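Local coordinates for leucine-rich repeat protein TpLRR (Treponema pallidum, PDB 6MLX) that is of unknown function but forms a secreted, probably periplasmic leucine-rich repeat solenoid of a kind often used to bind other proteins, at residues V103-I117 against S127-G141. Numbering follows the deposited sequence.
Sequences VSLAGIVFPRSLQVI and SLVDVVLPNSVKEIG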
loop_
_atom_site.group_PDB
_atom_site.type_symbol
_atom_site.label_atom_id
_atom_site.label_comp_id
_atom_site.label_asym_id
_atom_site.label_seq_id
_atom_site.Cartn_x
_atom_site.Cartn_y
_atom_site.Cartn_z
ATOM N N VAL A 103 5.679 9.791 3.736
ATOM C CA VAL A 103 4.870 10.838 4.361
ATOM C C VAL A 103 4.349 11.867 3.377
ATOM O O VAL A 103 3.575 12.746 3.773
ATOM C CB VAL A 103 5.691 11.506 5.485
ATOM C CG1 VAL A 103 6.147 10.440 6.478
ATOM C CG2 VAL A 103 6.891 12.237 4.905
ATOM N N SER A 104 4.735 11.792 2.107
ATOM C CA SER A 104 4.244 12.715 1.088
ATOM C C SER A 104 3.276 12.062 0.118
ATOM O O SER A 104 2.843 12.714 -0.841
ATOM C CB SER A 104 5.410 13.314 0.286
ATOM O OG SER A 104 6.261 14.055 1.125
ATOM N N LEU A 105 2.965 10.786 0.312
ATOM C CA LEU A 105 2.053 10.076 -0.574
ATOM C C LEU A 105 0.646 10.509 -0.190
ATOM O O LEU A 105 0.128 10.124 0.861
ATOM C CB LEU A 105 2.254 8.572 -0.438
ATOM C CG LEU A 105 1.749 7.686 -1.569
ATOM C CD1 LEU A 105 2.332 8.170 -2.859
ATOM C CD2 LEU A 105 2.154 6.237 -1.310
ATOM N N ALA A 106 0.039 11.360 -1.017
ATOM C CA ALA A 106 -1.257 11.929 -0.677
ATOM C C ALA A 106 -2.408 11.091 -1.194
ATOM O O ALA A 106 -3.527 11.191 -0.668
ATOM C CB ALA A 106 -1.376 13.353 -1.219
ATOM N N GLY A 107 -2.152 10.265 -2.199
ATOM C CA GLY A 107 -3.183 9.431 -2.775
ATOM C C GLY A 107 -2.536 8.296 -3.527
ATOM O O GLY A 107 -1.360 8.356 -3.904
ATOM N N ILE A 108 -3.321 7.251 -3.748
ATOM C CA ILE A 108 -2.842 6.105 -4.507
ATOM C C ILE A 108 -4.060 5.394 -5.080
ATOM O O ILE A 108 -5.113 5.326 -4.442
ATOM C CB ILE A 108 -1.968 5.191 -3.618
ATOM C CG1 ILE A 108 -1.260 4.122 -4.443
ATOM C CG2 ILE A 108 -2.795 4.577 -2.503
ATOM C CD1 ILE A 108 -0.277 3.317 -3.606
ATOM N N VAL A 109 -3.934 4.936 -6.319
ATOM C CA VAL A 109 -5.014 4.249 -7.013
ATOM C C VAL A 109 -4.604 2.792 -7.167
ATOM O O VAL A 109 -3.604 2.487 -7.826
ATOM C CB VAL A 109 -5.322 4.876 -8.379
ATOM C CG1 VAL A 109 -6.410 4.079 -9.066
ATOM C CG2 VAL A 109 -5.729 6.347 -8.241
ATOM N N PHE A 110 -5.357 1.914 -6.564
ATOM C CA PHE A 110 -4.999 0.499 -6.613
ATOM C C PHE A 110 -5.579 -0.169 -7.855
ATOM O O PHE A 110 -6.735 0.065 -8.203
ATOM C CB PHE A 110 -5.505 -0.227 -5.389
ATOM C CG PHE A 110 -4.797 0.138 -4.132
ATOM C CD1 PHE A 110 -3.432 -0.043 -4.011
ATOM C CD2 PHE A 110 -5.502 0.647 -3.059
ATOM C CE1 PHE A 110 -2.780 0.286 -2.845
ATOM C CE2 PHE A 110 -4.858 0.959 -1.883
ATOM C CZ PHE A 110 -3.502 0.786 -1.771
ATOM N N PRO A 111 -4.792 -1.018 -8.512
ATOM C CA PRO A 111 -5.270 -1.680 -9.730
ATOM C C PRO A 111 -6.292 -2.761 -9.436
ATOM O O PRO A 111 -6.328 -3.360 -8.354
ATOM C CB PRO A 111 -3.999 -2.295 -10.324
ATOM C CG PRO A 111 -3.110 -2.489 -9.159
ATOM C CD PRO A 111 -3.383 -1.331 -8.227
ATOM N N ARG A 112 -7.113 -3.034 -10.454
ATOM C CA ARG A 112 -8.126 -4.073 -10.332
ATOM C C ARG A 112 -7.529 -5.459 -10.103
ATOM O O ARG A 112 -8.267 -6.384 -9.757
ATOM C CB ARG A 112 -9.021 -4.052 -11.582
ATOM C CG ARG A 112 -10.228 -5.003 -11.519
ATOM C CD ARG A 112 -11.467 -4.349 -12.095
ATOM N NE ARG A 112 -12.560 -5.278 -12.377
ATOM C CZ ARG A 112 -13.380 -5.101 -13.410
ATOM N NH1 ARG A 112 -14.375 -5.949 -13.637
ATOM N NH2 ARG A 112 -13.190 -4.058 -14.224
ATOM N N SER A 113 -6.213 -5.624 -10.231
ATOM C CA SER A 113 -5.578 -6.914 -10.026
ATOM C C SER A 113 -5.067 -7.147 -8.602
ATOM O O SER A 113 -4.667 -8.276 -8.285
ATOM C CB SER A 113 -4.411 -7.065 -10.996
ATOM O OG SER A 113 -3.551 -5.927 -10.904
ATOM N N LEU A 114 -5.056 -6.129 -7.743
ATOM C CA LEU A 114 -4.404 -6.252 -6.441
ATOM C C LEU A 114 -5.125 -7.273 -5.554
ATOM O O LEU A 114 -6.325 -7.142 -5.283
ATOM C CB LEU A 114 -4.352 -4.887 -5.758
ATOM C CG LEU A 114 -3.564 -4.801 -4.448
ATOM C CD1 LEU A 114 -2.079 -5.097 -4.685
ATOM C CD2 LEU A 114 -3.768 -3.456 -3.751
ATOM N N GLN A 115 -4.382 -8.272 -5.077
ATOM C CA GLN A 115 -4.907 -9.346 -4.236
ATOM C C GLN A 115 -4.588 -9.167 -2.752
ATOM O O GLN A 115 -5.457 -9.411 -1.901
ATOM C CB GLN A 115 -4.346 -10.709 -4.676
ATOM C CG GLN A 115 -4.519 -11.071 -6.156
ATOM C CD GLN A 115 -5.947 -11.430 -6.491
ATOM O OE1 GLN A 115 -6.518 -12.375 -5.931
ATOM N NE2 GLN A 115 -6.545 -10.667 -7.392
ATOM N N VAL A 116 -3.357 -8.764 -2.431
ATOM C CA VAL A 116 -2.784 -8.901 -1.094
ATOM C C VAL A 116 -2.091 -7.599 -0.704
ATOM O O VAL A 116 -1.259 -7.083 -1.458
ATOM C CB VAL A 116 -1.780 -10.074 -1.025
ATOM C CG1 VAL A 116 -1.108 -10.159 0.364
ATOM C CG2 VAL A 116 -2.460 -11.395 -1.380
ATOM N N ILE A 117 -2.431 -7.083 0.475
ATOM C CA ILE A 117 -1.729 -5.977 1.113
ATOM C C ILE A 117 -1.186 -6.490 2.447
ATOM O O ILE A 117 -1.960 -6.914 3.315
ATOM C CB ILE A 117 -2.652 -4.762 1.313
ATOM C CG1 ILE A 117 -3.178 -4.268 -0.047
ATOM C CG2 ILE A 117 -1.907 -3.662 2.055
ATOM C CD1 ILE A 117 -4.181 -3.117 0.021
ATOM N N SER A 127 0.286 11.654 4.787
ATOM C CA SER A 127 -0.417 12.529 3.859
ATOM C C SER A 127 -1.558 11.839 3.131
ATOM O O SER A 127 -2.303 12.507 2.401
ATOM C CB SER A 127 0.552 13.107 2.812
ATOM O OG SER A 127 1.505 13.968 3.401
ATOM N N LEU A 128 -1.702 10.535 3.294
ATOM C CA LEU A 128 -2.678 9.779 2.524
ATOM C C LEU A 128 -4.090 10.139 2.983
ATOM O O LEU A 128 -4.400 10.069 4.173
ATOM C CB LEU A 128 -2.397 8.287 2.685
ATOM C CG LEU A 128 -3.122 7.222 1.859
ATOM C CD1 LEU A 128 -2.937 7.447 0.373
ATOM C CD2 LEU A 128 -2.581 5.848 2.271
ATOM N N VAL A 129 -4.941 10.536 2.039
ATOM C CA VAL A 129 -6.259 11.095 2.338
ATOM C C VAL A 129 -7.379 10.091 2.044
ATOM O O VAL A 129 -8.175 9.771 2.922
ATOM C CB VAL A 129 -6.496 12.427 1.585
ATOM C CG1 VAL A 129 -7.894 12.905 1.843
ATOM C CG2 VAL A 129 -5.470 13.463 2.037
ATOM N N ASP A 130 -7.500 9.657 0.795
ATOM C CA ASP A 130 -8.542 8.720 0.390
ATOM C C ASP A 130 -7.881 7.421 -0.046
ATOM O O ASP A 130 -6.823 7.444 -0.682
ATOM C CB ASP A 130 -9.403 9.257 -0.776
ATOM C CG ASP A 130 -10.276 10.454 -0.394
ATOM O OD1 ASP A 130 -10.640 10.611 0.784
ATOM O OD2 ASP A 130 -10.634 11.229 -1.313
ATOM N N VAL A 131 -8.499 6.289 0.297
ATOM C CA VAL A 131 -8.121 5.014 -0.309
ATOM C C VAL A 131 -9.379 4.234 -0.657
ATOM O O VAL A 131 -10.356 4.197 0.103
ATOM C CB VAL A 131 -7.150 4.156 0.549
ATOM C CG1 VAL A 131 -6.790 4.818 1.834
ATOM C CG2 VAL A 131 -7.672 2.726 0.774
ATOM N N VAL A 132 -9.349 3.653 -1.844
ATOM C CA VAL A 132 -10.411 2.812 -2.361
ATOM C C VAL A 132 -9.797 1.451 -2.607
ATOM O O VAL A 132 -8.897 1.318 -3.439
ATOM C CB VAL A 132 -11.011 3.383 -3.651
ATOM C CG1 VAL A 132 -11.988 2.391 -4.260
ATOM C CG2 VAL A 132 -11.670 4.730 -3.358
ATOM N N LEU A 133 -10.268 0.455 -1.882
ATOM C CA LEU A 133 -9.746 -0.890 -2.044
ATOM C C LEU A 133 -10.641 -1.639 -3.025
ATOM O O LEU A 133 -11.836 -1.800 -2.751
ATOM C CB LEU A 133 -9.683 -1.605 -0.703
ATOM C CG LEU A 133 -8.790 -0.935 0.363
ATOM C CD1 LEU A 133 -8.986 -1.538 1.748
ATOM C CD2 LEU A 133 -7.310 -0.992 -0.038
ATOM N N PRO A 134 -10.127 -2.077 -4.173
ATOM C CA PRO A 134 -10.954 -2.837 -5.123
ATOM C C PRO A 134 -11.443 -4.154 -4.534
ATOM O O PRO A 134 -10.905 -4.674 -3.554
ATOM C CB PRO A 134 -10.004 -3.087 -6.302
ATOM C CG PRO A 134 -8.896 -2.079 -6.120
ATOM C CD PRO A 134 -8.745 -1.924 -4.645
ATOM N N ASN A 135 -12.480 -4.709 -5.164
ATOM C CA ASN A 135 -13.046 -5.959 -4.671
ATOM C C ASN A 135 -12.087 -7.140 -4.842
ATOM O O ASN A 135 -12.255 -8.155 -4.164
ATOM C CB ASN A 135 -14.388 -6.234 -5.359
ATOM C CG ASN A 135 -15.501 -5.265 -4.908
ATOM O OD1 ASN A 135 -15.427 -4.666 -3.834
ATOM N ND2 ASN A 135 -16.535 -5.122 -5.734
ATOM N N SER A 136 -11.070 -7.014 -5.703
ATOM C CA SER A 136 -10.055 -8.055 -5.858
ATOM C C SER A 136 -9.218 -8.256 -4.598
ATOM O O SER A 136 -8.616 -9.324 -4.430
ATOM C CB SER A 136 -9.127 -7.704 -7.019
ATOM O OG SER A 136 -8.520 -6.422 -6.842
ATOM N N VAL A 137 -9.153 -7.254 -3.722
ATOM C CA VAL A 137 -8.282 -7.317 -2.553
ATOM C C VAL A 137 -8.875 -8.326 -1.571
ATOM O O VAL A 137 -9.925 -8.083 -0.969
ATOM C CB VAL A 137 -8.102 -5.937 -1.911
ATOM C CG1 VAL A 137 -7.211 -6.034 -0.678
ATOM C CG2 VAL A 137 -7.519 -4.952 -2.932
ATOM N N LYS A 138 -8.204 -9.467 -1.428
ATOM C CA LYS A 138 -8.661 -10.556 -0.579
ATOM C C LYS A 138 -7.983 -10.575 0.787
ATOM O O LYS A 138 -8.535 -11.156 1.718
ATOM C CB LYS A 138 -8.410 -11.911 -1.268
ATOM C CG LYS A 138 -9.138 -12.097 -2.590
ATOM C CD LYS A 138 -8.644 -13.350 -3.344
ATOM C CE LYS A 138 -9.553 -13.683 -4.539
ATOM N NZ LYS A 138 -9.741 -12.521 -5.442
ATOM N N GLU A 139 -6.811 -9.961 0.923
ATOM C CA GLU A 139 -5.990 -10.087 2.125
ATOM C C GLU A 139 -5.398 -8.726 2.473
ATOM O O GLU A 139 -4.716 -8.120 1.642
ATOM C CB GLU A 139 -4.892 -11.129 1.893
ATOM C CG GLU A 139 -3.908 -11.328 3.022
ATOM C CD GLU A 139 -2.950 -12.476 2.741
ATOM O OE1 GLU A 139 -1.947 -12.576 3.469
ATOM O OE2 GLU A 139 -3.200 -13.266 1.785
ATOM N N ILE A 140 -5.656 -8.249 3.693
ATOM C CA ILE A 140 -5.139 -6.973 4.187
ATOM C C ILE A 140 -4.537 -7.195 5.569
ATOM O O ILE A 140 -5.261 -7.509 6.518
ATOM C CB ILE A 140 -6.230 -5.893 4.264
ATOM C CG1 ILE A 140 -7.000 -5.790 2.946
ATOM C CG2 ILE A 140 -5.597 -4.553 4.624
ATOM C CD1 ILE A 140 -8.295 -5.007 3.061
ATOM N N GLY A 141 -3.225 -6.974 5.693
ATOM C CA GLY A 141 -2.521 -7.281 6.919
ATOM C C GLY A 141 -2.776 -6.291 8.042
ATOM O O GLY A 141 -3.323 -5.198 7.856
HETATM O O HOH W 1 1.402 9.763 3.062
HETATM O O HOH W 2 -5.941 10.868 -1.406
HETATM O O HOH W 3 -7.664 4.890 -3.601
HETATM O O HOH W 4 -6.048 8.040 -3.004
HETATM O O HOH W 5 -7.962 2.699 -5.566
HETATM O O HOH W 6 -11.153 -5.451 -8.506
#
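F110 lies alongside L133 where two neighbouring coils of the BspA-type leucine-rich repeat solenoid stack in parallel. Its CE2 is 3.6 Å from L133 CD2, and the same methyl meets I117 CD1 at 3.8 Å, so it touches two residues of the neighbouring coil. With CG of F110 anti to the carbonyl carbon (chi1 -70°), the ring turns its edge to the backbone, V132 O lying in its plane. L114 and V137 extend the row side by side, while at the far end L128 CD1 packs against G107 CA.

At one end 116-117 and 139-140 form a two-residue parallel ladder in which I117 N donates to E139 O at 2.8 Å, nearly straight at 174°, and I117 O accepts from G141 N. Q115 O is gripped twice, by K138 N and E139 N. At the other end V129 N donates to A106 O at 3.1 Å. In between, the two backbones draw apart, and a file of waters fills in; one links I108 O to V132 N, another F110 N to V132 O.

On the outer surface V116 rests along the extended E139 chain, and K138 NZ makes a weak bond to Q115 OE1. Where the type I turns 111-114 and 134-137 stack, S136 OG, set between its backbone N and carbonyl carbon (chi1 57°), sits 2.9 Å from R112 O and 2.8 Å from L114 O, two carbonyls competing for a single hydroxyl proton.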